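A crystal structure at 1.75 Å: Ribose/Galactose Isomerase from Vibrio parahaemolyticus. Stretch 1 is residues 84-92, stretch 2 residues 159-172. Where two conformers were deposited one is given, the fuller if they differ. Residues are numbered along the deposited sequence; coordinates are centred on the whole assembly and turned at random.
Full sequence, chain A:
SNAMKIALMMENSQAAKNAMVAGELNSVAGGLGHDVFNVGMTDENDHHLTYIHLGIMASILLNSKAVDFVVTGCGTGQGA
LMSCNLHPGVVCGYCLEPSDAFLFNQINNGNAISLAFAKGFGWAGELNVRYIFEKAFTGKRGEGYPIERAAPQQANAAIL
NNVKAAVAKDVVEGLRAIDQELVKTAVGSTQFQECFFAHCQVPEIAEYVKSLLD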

# COMPACT_ATOMS: atom_id res chain seq x y z
N CYS A 84 11.78 19.32 6.05
CA CYS A 84 10.75 20.38 6.14
C CYS A 84 10.27 20.59 7.57
O CYS A 84 10.13 21.74 8.04
CB CYS A 84 9.55 20.03 5.26
SG CYS A 84 9.87 20.26 3.50
N ASN A 85 9.96 19.50 8.26
CA ASN A 85 9.30 19.61 9.57
C ASN A 85 10.14 20.27 10.66
O ASN A 85 9.60 20.79 11.64
CB ASN A 85 8.77 18.25 10.04
CG ASN A 85 7.38 17.93 9.46
OD1 ASN A 85 6.42 18.66 9.74
ND2 ASN A 85 7.27 16.88 8.66
N LEU A 86 11.47 20.28 10.51
CA LEU A 86 12.28 20.95 11.52
C LEU A 86 12.03 22.45 11.55
O LEU A 86 12.22 23.09 12.58
CB LEU A 86 13.79 20.70 11.30
CG LEU A 86 14.41 21.37 10.07
CD1 LEU A 86 15.04 22.73 10.44
CD2 LEU A 86 15.49 20.45 9.47
N HIS A 87 11.59 23.02 10.43
CA HIS A 87 11.46 24.48 10.36
C HIS A 87 10.16 24.98 10.97
O HIS A 87 9.10 24.43 10.70
CB HIS A 87 11.53 24.95 8.91
CG HIS A 87 12.84 24.66 8.25
ND1 HIS A 87 13.94 25.50 8.36
CD2 HIS A 87 13.23 23.62 7.48
CE1 HIS A 87 14.95 24.98 7.68
NE2 HIS A 87 14.55 23.83 7.14
N PRO A 88 10.24 26.04 11.78
CA PRO A 88 8.96 26.60 12.26
C PRO A 88 8.12 27.06 11.08
O PRO A 88 8.65 27.52 10.04
CB PRO A 88 9.40 27.81 13.12
CG PRO A 88 10.76 28.21 12.55
CD PRO A 88 11.40 26.89 12.08
N GLY A 89 6.80 26.95 11.22
CA GLY A 89 5.91 27.40 10.18
C GLY A 89 5.75 26.43 9.02
O GLY A 89 5.00 26.71 8.09
N VAL A 90 6.46 25.30 9.07
CA VAL A 90 6.36 24.28 8.01
C VAL A 90 5.84 22.99 8.61
O VAL A 90 6.52 22.35 9.40
CB VAL A 90 7.74 24.00 7.38
CG1 VAL A 90 7.59 23.01 6.21
CG2 VAL A 90 8.36 25.33 6.90
N VAL A 91 4.64 22.59 8.17
CA VAL A 91 3.95 21.44 8.71
C VAL A 91 3.73 20.48 7.53
O VAL A 91 2.82 20.66 6.74
CB VAL A 91 2.61 21.87 9.35
CG1 VAL A 91 1.83 20.65 9.82
CG2 VAL A 91 2.88 22.83 10.53
N CYS A 92 4.61 19.47 7.42
CA CYS A 92 4.69 18.62 6.23
C CYS A 92 4.29 17.18 6.54
O CYS A 92 4.90 16.53 7.38
CB CYS A 92 6.14 18.63 5.69
SG CYS A 92 6.33 17.79 4.09
N ILE A 159 -1.95 23.68 18.55
CA ILE A 159 -0.86 23.55 19.50
C ILE A 159 0.46 23.19 18.81
O ILE A 159 1.52 23.72 19.16
CB ILE A 159 -1.24 22.55 20.62
CG1 ILE A 159 -2.36 23.16 21.47
CG2 ILE A 159 -0.04 22.20 21.48
CD1 ILE A 159 -3.06 22.16 22.40
N LEU A 160 0.39 22.33 17.79
CA LEU A 160 1.61 21.94 17.08
C LEU A 160 2.34 23.20 16.61
O LEU A 160 3.56 23.29 16.72
CB LEU A 160 1.30 21.01 15.88
CG LEU A 160 2.52 20.60 15.05
CD1 LEU A 160 3.47 19.74 15.89
CD2 LEU A 160 2.08 19.84 13.81
N ASN A 161 1.61 24.16 16.07
CA ASN A 161 2.26 25.38 15.58
C ASN A 161 2.95 26.12 16.72
O ASN A 161 4.04 26.68 16.54
CB ASN A 161 1.24 26.31 14.92
CG ASN A 161 0.69 25.74 13.63
OD1 ASN A 161 1.31 24.90 12.99
ND2 ASN A 161 -0.49 26.20 13.23
N ASN A 162 2.29 26.18 17.87
CA ASN A 162 2.88 26.86 19.04
C ASN A 162 4.19 26.20 19.47
O ASN A 162 5.17 26.87 19.80
CB ASN A 162 1.97 26.78 20.26
CG ASN A 162 0.60 27.35 20.03
OD1 ASN A 162 0.37 28.13 19.12
ND2 ASN A 162 -0.31 26.98 20.90
N VAL A 163 4.16 24.87 19.53
CA VAL A 163 5.32 24.13 20.00
C VAL A 163 6.47 24.33 19.04
O VAL A 163 7.61 24.52 19.46
CB VAL A 163 5.00 22.63 20.15
CG1 VAL A 163 6.28 21.85 20.41
CG2 VAL A 163 4.00 22.45 21.31
N LYS A 164 6.17 24.32 17.74
CA LYS A 164 7.20 24.55 16.73
C LYS A 164 7.80 25.94 16.92
O LYS A 164 9.01 26.11 16.89
CB LYS A 164 6.62 24.41 15.32
CG LYS A 164 6.23 22.96 14.96
CD LYS A 164 5.45 22.82 13.62
CE LYS A 164 6.25 23.30 12.39
NZ LYS A 164 7.47 22.45 12.08
N ALA A 165 6.96 26.93 17.11
CA ALA A 165 7.44 28.31 17.28
C ALA A 165 8.27 28.46 18.54
O ALA A 165 9.21 29.27 18.59
CB ALA A 165 6.21 29.28 17.28
N ALA A 166 7.93 27.69 19.58
CA ALA A 166 8.62 27.80 20.87
C ALA A 166 10.02 27.18 20.83
O ALA A 166 10.99 27.73 21.36
CB ALA A 166 7.79 27.12 21.95
N VAL A 167 10.09 26.00 20.23
CA VAL A 167 11.33 25.22 20.20
C VAL A 167 12.35 25.82 19.27
O VAL A 167 13.57 25.67 19.47
CB VAL A 167 11.00 23.75 19.76
CG1 VAL A 167 12.24 23.01 19.31
CG2 VAL A 167 10.33 23.04 20.92
N ALA A 168 11.85 26.48 18.23
CA ALA A 168 12.69 27.10 17.22
C ALA A 168 13.08 28.53 17.56
O ALA A 168 12.33 29.28 18.19
CB ALA A 168 11.95 27.11 15.90
N LYS A 169 14.27 28.93 17.12
CA LYS A 169 14.63 30.35 17.12
C LYS A 169 13.67 31.13 16.22
O LYS A 169 12.92 30.54 15.43
CB LYS A 169 16.05 30.51 16.61
CG LYS A 169 17.05 29.84 17.49
CD LYS A 169 18.45 29.86 16.86
CE LYS A 169 19.44 29.02 17.66
NZ LYS A 169 20.70 28.69 16.90
N ASP A 170 13.70 32.46 16.33
CA ASP A 170 12.95 33.28 15.39
C ASP A 170 13.38 32.88 13.98
O ASP A 170 14.50 32.43 13.78
CB ASP A 170 13.20 34.78 15.66
CG ASP A 170 12.61 35.25 16.99
OD1 ASP A 170 11.75 34.55 17.56
OD2 ASP A 170 13.01 36.34 17.45
N VAL A 171 12.48 33.00 13.00
CA VAL A 171 12.79 32.50 11.66
C VAL A 171 14.13 32.99 11.10
O VAL A 171 14.99 32.19 10.71
CB VAL A 171 11.67 32.80 10.68
CG1 VAL A 171 12.08 32.39 9.27
CG2 VAL A 171 10.41 32.05 11.10
N VAL A 172 14.32 34.30 11.05
CA VAL A 172 15.54 34.79 10.44
C VAL A 172 16.78 34.42 11.24
O VAL A 172 17.78 33.99 10.65
CB VAL A 172 15.46 36.28 10.11
CG1 VAL A 172 16.80 36.77 9.58
CG2 VAL A 172 14.37 36.50 9.08
O HOH W 1 6.33 19.79 12.34
O HOH W 2 9.54 23.46 13.74
O HOH W 3 5.10 27.28 13.84

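What ties the helix to the loop? Chiefly Lys 164, whose NZ donates to His 87 O (2.9 Å) and Val 90 O (2.8 Å), the carbonyls at the two ends of a type II turn. Water 1 (2.9 Å) and water 2 (2.8 Å) also lie within hydrogen-bonding reach of Lys 164 NZ; with the two carbonyls, four acceptors share the buried ammonium's three protons.

How does the lysine reach them? Its chi1 is m and chi2 t, carrying the chain out from the helix; chi3 and chi4 are both p, so the end curls. The methylenes pack as it goes: Lys 164 CE lies 3.9 Å from Val 91 CG2.

What does Asn 85 contribute? With chi1 m, its amide braces the loop from within: Asn 85 OD1 accepts from Cys 92 N (3.1 Å) and Asn 85 ND2 donates to Cys 92 O (2.7 Å). An amide offers both donor and acceptor. Water 1, 2.8 Å from Asn 85 OD1, can bridge to Lys 164.

What fills the flanks? Pro 88 CG packs against Ala 168 CB (3.7 Å) and Val 171 CG2 (4.1 Å). Val 91, chi1 t, sets its CG1 4.1 Å from Leu 160 CD2. Gly 89 adopts a positive phi that suits glycine, and its N donates to water 3 (3.1 Å), which donates to Asn 161 O (3.0 Å).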